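Local atomic coordinates of putative monooxygenase (Fusobacterium nucleatum subsp. nucleatum, PDB entry 3MCS), a protein that is probably a monooxygenase of the antibiotic biosynthesis monooxygenase family, built from two dimeric alpha-beta barrel-type domains in one chain. Residues P124-E129 with K191-G196; E132-I137 with V150-D155; E139-F142 with G146-L149. One frame throughout, in Å; residues are numbered along the deposited sequence.

The three contacts follow helix 127-143 from its start to its last turns, against a curved antiparallel sheet. Along the chain they are nested: contact 3 closes the connection from helix to strand 147-155, contact 2 encloses it, and contact 1, joining the helix start to the residues just before strand 194-209, encloses both. Contacts 2 and 3 share helix and strand, with centres about 12 Å apart; V150 touches F142 and T141. The centre of contact 1 lies about 13 Å from that of contact 2, where M193 meets I133, and about 24 Å from that of contact 3. The helix is therefore held along its whole length, at the surface first and then in the interior.

Contact 1 (P124-E129 with K191-G196); sequences PENDKE and KDMIAG
A carboxylate serves here as a packing surface: the terminal methyl CE of M193, a selenomethionine, lies 3.6 Å from CD of E129, with both carboxylate oxygens also close. E129 reaches this position with CG anti to the backbone N (chi1 -178°) and the rest of its chain extended. The M193 chain is likewise extended beyond CG and crosses that of E129 at about a right angle, and only its methyl end meets the glutamate. Nearer the backbone, the root of the same side chain packs on N126, the residue just ahead of the helix. CB of N126 and CB of M193 are 3.7 Å apart, and CG of M193 also lies against the asparagine. The amide oxygen OD1 of N126 comes within 3.6 Å of CA of M193, a van der Waals approach. One long side chain therefore bridges the N-cap position and the first turn of the helix. Beyond the two segments, M193 also rests on F130 and I133 of helix 127-143, while its backbone is hydrogen-bonded to that of K123. The contact thereby ties the approach to strand 194-209, just after helix 181-190, to the start of helix 127-143.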
loop_
_atom_site.group_PDB
_atom_site.type_symbol
_atom_site.label_atom_id
_atom_site.label_comp_id
_atom_site.label_asym_id
_atom_site.label_seq_id
_atom_site.Cartn_x
_atom_site.Cartn_y
_atom_site.Cartn_z
ATOM N N PRO A 124 17.780 -14.032 -3.172
ATOM C CA PRO A 124 17.370 -14.718 -4.422
ATOM C C PRO A 124 17.369 -16.238 -4.304
ATOM O O PRO A 124 16.525 -16.930 -4.891
ATOM C CB PRO A 124 18.434 -14.280 -5.419
ATOM C CG PRO A 124 18.917 -12.967 -4.919
ATOM C CD PRO A 124 18.789 -12.984 -3.425
ATOM N N GLU A 125 18.338 -16.737 -3.560
ATOM C CA GLU A 125 18.471 -18.168 -3.299
ATOM C C GLU A 125 17.241 -18.749 -2.576
ATOM O O GLU A 125 16.843 -19.874 -2.831
ATOM C CB GLU A 125 19.770 -18.431 -2.513
ATOM C CG GLU A 125 19.954 -17.594 -1.224
ATOM C CD GLU A 125 21.400 -17.562 -0.724
ATOM O OE1 GLU A 125 22.169 -18.514 -1.020
ATOM O OE2 GLU A 125 21.763 -16.577 -0.037
ATOM N N ASN A 126 16.624 -17.962 -1.697
ATOM C CA ASN A 126 15.447 -18.389 -0.920
ATOM C C ASN A 126 14.078 -17.858 -1.391
ATOM O O ASN A 126 13.071 -18.075 -0.722
ATOM C CB ASN A 126 15.647 -17.951 0.534
ATOM C CG ASN A 126 16.900 -18.556 1.154
ATOM O OD1 ASN A 126 17.759 -17.848 1.706
ATOM N ND2 ASN A 126 17.030 -19.875 1.036
ATOM N N ASP A 127 14.033 -17.186 -2.540
ATOM C CA ASP A 127 12.795 -16.558 -3.063
ATOM C C ASP A 127 11.635 -17.508 -3.388
ATOM O O ASP A 127 10.503 -17.221 -3.059
ATOM C CB ASP A 127 13.127 -15.744 -4.314
ATOM C CG ASP A 127 11.931 -14.979 -4.851
ATOM O OD1 ASP A 127 11.492 -13.960 -4.239
ATOM O OD2 ASP A 127 11.465 -15.399 -5.935
ATOM N N LYS A 128 11.906 -18.600 -4.085
ATOM C CA LYS A 128 10.863 -19.583 -4.398
ATOM C C LYS A 128 10.155 -20.008 -3.107
ATOM O O LYS A 128 8.947 -19.782 -2.941
ATOM C CB LYS A 128 11.431 -20.829 -5.121
ATOM C CG LYS A 128 11.998 -20.570 -6.522
ATOM N N GLU A 129 10.925 -20.583 -2.186
ATOM C CA GLU A 129 10.372 -21.084 -0.922
ATOM C C GLU A 129 9.634 -20.008 -0.117
ATOM O O GLU A 129 8.585 -20.288 0.464
ATOM C CB GLU A 129 11.467 -21.719 -0.054
ATOM C CG GLU A 129 10.948 -22.308 1.270
ATOM C CD GLU A 129 12.031 -23.031 2.093
ATOM O OE1 GLU A 129 13.240 -22.892 1.790
ATOM O OE2 GLU A 129 11.653 -23.744 3.053
ATOM N N LYS A 191 13.807 -15.822 9.011
ATOM C CA LYS A 191 14.875 -14.926 9.487
ATOM C C LYS A 191 16.103 -14.881 8.580
ATOM O O LYS A 191 16.537 -13.798 8.169
ATOM C CB LYS A 191 15.314 -15.314 10.917
ATOM N N ASP A 192 16.643 -16.051 8.255
ATOM C CA ASP A 192 17.878 -16.136 7.460
ATOM C C ASP A 192 17.634 -16.070 5.955
ATOM O O ASP A 192 18.586 -16.106 5.175
ATOM C CB ASP A 192 18.654 -17.412 7.823
ATOM C CG ASP A 192 19.074 -17.435 9.290
ATOM O OD1 ASP A 192 19.536 -16.380 9.800
ATOM O OD2 ASP A 192 18.944 -18.506 9.932
HETATM N N MSE A 193 16.372 -15.992 5.543
HETATM C CA MSE A 193 16.050 -15.882 4.132
HETATM C C MSE A 193 16.025 -14.429 3.694
HETATM O O MSE A 193 16.089 -14.140 2.502
HETATM C CB MSE A 193 14.681 -16.472 3.838
HETATM C CG MSE A 193 14.494 -17.908 4.224
HETATM SE SE MSE A 193 12.762 -18.474 3.597
HETATM C CE MSE A 193 12.792 -20.274 4.321
ATOM N N ILE A 194 15.935 -13.519 4.657
ATOM C CA ILE A 194 15.816 -12.090 4.374
ATOM C C ILE A 194 17.133 -11.318 4.403
ATOM O O ILE A 194 17.958 -11.536 5.294
ATOM C CB ILE A 194 14.858 -11.443 5.391
ATOM C CG1 ILE A 194 13.458 -12.028 5.189
ATOM C CG2 ILE A 194 14.858 -9.916 5.244
ATOM C CD1 ILE A 194 12.428 -11.646 6.260
ATOM N N ALA A 195 17.285 -10.395 3.444
ATOM C CA ALA A 195 18.472 -9.541 3.313
ATOM C C ALA A 195 18.281 -8.208 3.997
ATOM O O ALA A 195 19.243 -7.600 4.458
ATOM C CB ALA A 195 18.806 -9.304 1.830
ATOM N N GLY A 196 17.043 -7.744 4.050
ATOM C CA GLY A 196 16.751 -6.452 4.647
ATOM C C GLY A 196 15.257 -6.240 4.776
ATOM O O GLY A 196 14.465 -6.852 4.040
#

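Contact 2 (E132-I137 with V150-D155); sequences EIIKNI and VYLGTD
Helix-on-sheet packing of the ferredoxin-like, dimeric alpha-beta barrel type is represented here by I134, on the inner face of helix 127-143, meeting L152 of strand 147-155. The closest approach is between the methyls CD1 of I134 and CD1 of L152, 3.6 Å apart. The two leucine methyls mostly divide the work: CD1 meets the CG1-CD1 arm of the isoleucine, whereas CD2 lies 4.0 Å from CG2 of I134 and 4.1 Å from CA of K135. The isoleucine arm is extended toward the sheet because CG1 stands anti to the backbone N (chi1 -168°) and CD1 continues the line (chi2 171°). K135 offers mainly its backbone and the base of its side chain, then turns its end away from L152. NZ of K135 forms a salt bridge of 2.9 Å with OE2 of E132 one turn earlier, approaching the syn side of the carboxylate, 22° out of its plane. W162 of strand 161-168 touches both I134 and L152, extending the apolar cluster. Branched hydrocarbon thus joins helix to strand through dispersion and the exclusion of water, while the ion pair is formed within the helix.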
loop_
_atom_site.group_PDB
_atom_site.type_symbol
_atom_site.label_atom_id
_atom_site.label_comp_id
_atom_site.label_asym_id
_atom_site.label_seq_id
_atom_site.Cartn_x
_atom_site.Cartn_y
_atom_site.Cartn_z
ATOM N N GLU A 132 5.897 -18.844 -1.376
ATOM C CA GLU A 132 4.771 -19.645 -0.930
ATOM C C GLU A 132 4.482 -19.410 0.550
ATOM O O GLU A 132 3.316 -19.440 0.957
ATOM C CB GLU A 132 5.009 -21.136 -1.248
ATOM C CG GLU A 132 5.121 -21.406 -2.777
ATOM C CD GLU A 132 3.859 -20.966 -3.561
ATOM O OE1 GLU A 132 2.780 -21.574 -3.338
ATOM O OE2 GLU A 132 3.949 -20.026 -4.405
ATOM N N ILE A 133 5.529 -19.147 1.334
ATOM C CA ILE A 133 5.362 -18.908 2.763
ATOM C C ILE A 133 4.598 -17.609 3.041
ATOM O O ILE A 133 3.578 -17.608 3.725
ATOM C CB ILE A 133 6.713 -18.898 3.517
ATOM C CG1 ILE A 133 7.344 -20.313 3.495
ATOM C CG2 ILE A 133 6.502 -18.435 4.938
ATOM C CD1 ILE A 133 8.764 -20.431 4.091
ATOM N N ILE A 134 5.070 -16.505 2.485
ATOM C CA ILE A 134 4.426 -15.233 2.754
ATOM C C ILE A 134 3.011 -15.221 2.202
ATOM O O ILE A 134 2.123 -14.670 2.845
ATOM C CB ILE A 134 5.244 -14.021 2.230
ATOM C CG1 ILE A 134 4.668 -12.722 2.797
ATOM C CG2 ILE A 134 5.308 -13.990 0.677
ATOM C CD1 ILE A 134 5.512 -11.505 2.535
ATOM N N LYS A 135 2.788 -15.829 1.037
ATOM C CA LYS A 135 1.439 -15.863 0.461
ATOM C C LYS A 135 0.446 -16.417 1.476
ATOM O O LYS A 135 -0.602 -15.826 1.675
ATOM C CB LYS A 135 1.380 -16.682 -0.838
ATOM C CG LYS A 135 1.921 -15.986 -2.115
ATOM C CD LYS A 135 2.023 -17.027 -3.244
ATOM C CE LYS A 135 2.599 -16.476 -4.532
ATOM N NZ LYS A 135 2.775 -17.582 -5.503
ATOM N N ASN A 136 0.813 -17.536 2.112
ATOM C CA ASN A 136 -0.029 -18.212 3.108
ATOM C C ASN A 136 -0.287 -17.329 4.315
ATOM O O ASN A 136 -1.429 -17.183 4.752
ATOM C CB ASN A 136 0.620 -19.517 3.587
ATOM C CG ASN A 136 0.707 -20.578 2.499
ATOM O OD1 ASN A 136 -0.253 -20.829 1.769
ATOM N ND2 ASN A 136 1.857 -21.237 2.422
ATOM N N ILE A 137 0.783 -16.746 4.854
ATOM C CA ILE A 137 0.670 -15.872 6.005
ATOM C C ILE A 137 -0.228 -14.681 5.741
ATOM O O ILE A 137 -1.034 -14.322 6.592
ATOM C CB ILE A 137 2.044 -15.351 6.467
ATOM C CG1 ILE A 137 2.837 -16.479 7.146
ATOM C CG2 ILE A 137 1.881 -14.185 7.439
ATOM C CD1 ILE A 137 2.176 -17.072 8.420
ATOM N N VAL A 150 -5.159 -6.357 2.689
ATOM C CA VAL A 150 -3.810 -6.854 2.529
ATOM C C VAL A 150 -3.483 -6.849 1.035
ATOM O O VAL A 150 -4.159 -7.525 0.261
ATOM C CB VAL A 150 -3.580 -8.286 3.126
ATOM C CG1 VAL A 150 -3.791 -8.279 4.615
ATOM C CG2 VAL A 150 -4.483 -9.339 2.466
ATOM N N TYR A 151 -2.513 -6.035 0.617
ATOM C CA TYR A 151 -2.038 -6.083 -0.758
ATOM C C TYR A 151 -0.593 -6.579 -0.716
ATOM O O TYR A 151 0.256 -5.946 -0.090
ATOM C CB TYR A 151 -2.092 -4.735 -1.486
ATOM C CG TYR A 151 -3.452 -4.071 -1.645
ATOM C CD1 TYR A 151 -4.657 -4.795 -1.589
ATOM C CD2 TYR A 151 -3.525 -2.721 -1.971
ATOM C CE1 TYR A 151 -5.889 -4.169 -1.760
ATOM C CE2 TYR A 151 -4.744 -2.089 -2.145
ATOM C CZ TYR A 151 -5.928 -2.811 -2.055
ATOM O OH TYR A 151 -7.139 -2.166 -2.248
ATOM N N LEU A 152 -0.329 -7.699 -1.377
ATOM C CA LEU A 152 0.996 -8.310 -1.397
ATOM C C LEU A 152 1.464 -8.485 -2.823
ATOM O O LEU A 152 0.754 -9.072 -3.651
ATOM C CB LEU A 152 0.963 -9.692 -0.735
ATOM C CG LEU A 152 2.257 -10.518 -0.764
ATOM C CD1 LEU A 152 3.359 -9.883 0.092
ATOM C CD2 LEU A 152 1.983 -11.908 -0.295
ATOM N N GLY A 153 2.662 -7.999 -3.114
ATOM C CA GLY A 153 3.217 -8.141 -4.456
ATOM C C GLY A 153 4.718 -7.967 -4.519
ATOM O O GLY A 153 5.358 -7.716 -3.501
ATOM N N THR A 154 5.269 -8.107 -5.721
ATOM C CA THR A 154 6.704 -7.998 -5.927
ATOM C C THR A 154 7.008 -6.829 -6.861
ATOM O O THR A 154 6.273 -6.550 -7.797
ATOM C CB THR A 154 7.271 -9.319 -6.469
ATOM O OG1 THR A 154 6.613 -9.685 -7.691
ATOM C CG2 THR A 154 7.052 -10.439 -5.445
ATOM N N ASP A 155 8.088 -6.123 -6.585
ATOM C CA ASP A 155 8.436 -4.984 -7.385
ATOM C C ASP A 155 8.777 -5.463 -8.813
ATOM O O ASP A 155 9.429 -6.501 -9.001
ATOM C CB ASP A 155 9.585 -4.220 -6.719
ATOM C CG ASP A 155 9.853 -2.871 -7.369
ATOM O OD1 ASP A 155 9.897 -2.803 -8.609
ATOM O OD2 ASP A 155 10.029 -1.876 -6.636
#

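Contact 3 (E139-F142 with G146-L149); sequences ETTF and GTLL
At the turn from helix 127-143 into strand 147-155, an element of the dimeric alpha-beta barrel fold, T147 secures the last turns of the helix by a hydrogen bond and by methyl packing. The polar part is a single side-chain to backbone bond: OG1 of T147 donates to the carbonyl O of T141 at 2.7 Å. The donor stands above the carbonyl plane, 43° out of it, with a C=O...donor angle of 137°, rather than along a lone pair. The hydroxyl of T141 itself is engaged elsewhere, with O of I137 one turn back in the helix.

The apolar part begins with the other branch of T147. With its CG2 anti to the backbone N, this methyl is directed at the helix while OG1 bonds to the carbonyl; it lies 3.8 Å from CA of F142 and 4.0 Å from CG2 of T141. It also approaches CD1 of F142, meeting the ring obliquely. Y168 of the neighbouring strand 161-168 touches T141 and T147, so that the threonines are enclosed in the interior.

The third kind is aromatic ring to backbone. The strand carries a classic beta bulge, in which L148 and L149 both face V167, and the F142 ring lies beside the peptide link between L148 and L149. O of L148 and N of L149 lie at the ring edge, near its plane, 3.8 Å and 4.2 Å from CE1 of F142.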
loop_
_atom_site.group_PDB
_atom_site.type_symbol
_atom_site.label_atom_id
_atom_site.label_comp_id
_atom_site.label_asym_id
_atom_site.label_seq_id
_atom_site.Cartn_x
_atom_site.Cartn_y
_atom_site.Cartn_z
ATOM N N GLU A 139 -2.680 -14.491 3.618
ATOM C CA GLU A 139 -4.092 -14.984 3.567
ATOM C C GLU A 139 -4.667 -15.298 4.950
ATOM O O GLU A 139 -5.833 -15.004 5.212
ATOM C CB GLU A 139 -4.258 -16.214 2.670
ATOM C CG GLU A 139 -4.229 -15.858 1.209
ATOM C CD GLU A 139 -4.400 -17.042 0.286
ATOM O OE1 GLU A 139 -4.475 -18.189 0.789
ATOM O OE2 GLU A 139 -4.453 -16.822 -0.955
ATOM N N THR A 140 -3.859 -15.912 5.810
ATOM C CA THR A 140 -4.260 -16.182 7.184
ATOM C C THR A 140 -4.605 -14.847 7.849
ATOM O O THR A 140 -5.641 -14.730 8.522
ATOM C CB THR A 140 -3.153 -16.896 7.996
ATOM O OG1 THR A 140 -2.649 -18.021 7.263
ATOM C CG2 THR A 140 -3.695 -17.366 9.355
ATOM N N THR A 141 -3.764 -13.831 7.617
ATOM C CA THR A 141 -3.992 -12.494 8.192
ATOM C C THR A 141 -5.334 -11.904 7.784
ATOM O O THR A 141 -6.059 -11.385 8.615
ATOM C CB THR A 141 -2.862 -11.503 7.807
ATOM O OG1 THR A 141 -1.638 -11.915 8.429
ATOM C CG2 THR A 141 -3.182 -10.111 8.272
ATOM N N PHE A 142 -5.690 -12.013 6.510
ATOM C CA PHE A 142 -6.934 -11.408 6.048
ATOM C C PHE A 142 -8.141 -12.001 6.745
ATOM O O PHE A 142 -9.109 -11.281 6.984
ATOM C CB PHE A 142 -7.115 -11.526 4.538
ATOM C CG PHE A 142 -8.267 -10.701 4.008
ATOM C CD1 PHE A 142 -8.175 -9.318 3.977
ATOM C CD2 PHE A 142 -9.438 -11.298 3.560
ATOM C CE1 PHE A 142 -9.214 -8.546 3.491
ATOM C CE2 PHE A 142 -10.486 -10.526 3.070
ATOM C CZ PHE A 142 -10.366 -9.142 3.029
ATOM N N GLY A 146 -10.538 -8.034 12.231
ATOM C CA GLY A 146 -9.968 -6.686 12.314
ATOM C C GLY A 146 -9.123 -6.302 11.103
ATOM O O GLY A 146 -8.836 -5.111 10.883
ATOM N N THR A 147 -8.707 -7.288 10.313
ATOM C CA THR A 147 -7.942 -6.989 9.116
ATOM C C THR A 147 -8.895 -6.426 8.074
ATOM O O THR A 147 -9.896 -7.052 7.768
ATOM C CB THR A 147 -7.263 -8.234 8.545
ATOM O OG1 THR A 147 -6.494 -8.867 9.565
ATOM C CG2 THR A 147 -6.339 -7.869 7.390
ATOM N N LEU A 148 -8.608 -5.240 7.544
ATOM C CA LEU A 148 -9.472 -4.649 6.515
ATOM C C LEU A 148 -8.885 -4.808 5.100
ATOM O O LEU A 148 -9.631 -4.868 4.123
ATOM C CB LEU A 148 -9.760 -3.176 6.822
ATOM C CG LEU A 148 -10.453 -2.851 8.153
ATOM C CD1 LEU A 148 -10.623 -1.335 8.355
ATOM C CD2 LEU A 148 -11.785 -3.535 8.219
ATOM N N LEU A 149 -7.565 -4.949 4.988
ATOM C CA LEU A 149 -6.918 -4.993 3.664
ATOM C C LEU A 149 -5.509 -5.573 3.700
ATOM O O LEU A 149 -4.778 -5.325 4.634
ATOM C CB LEU A 149 -6.870 -3.552 3.095
ATOM C CG LEU A 149 -6.213 -3.189 1.778
ATOM C CD1 LEU A 149 -6.666 -1.809 1.320
ATOM C CD2 LEU A 149 -4.709 -3.228 1.866
#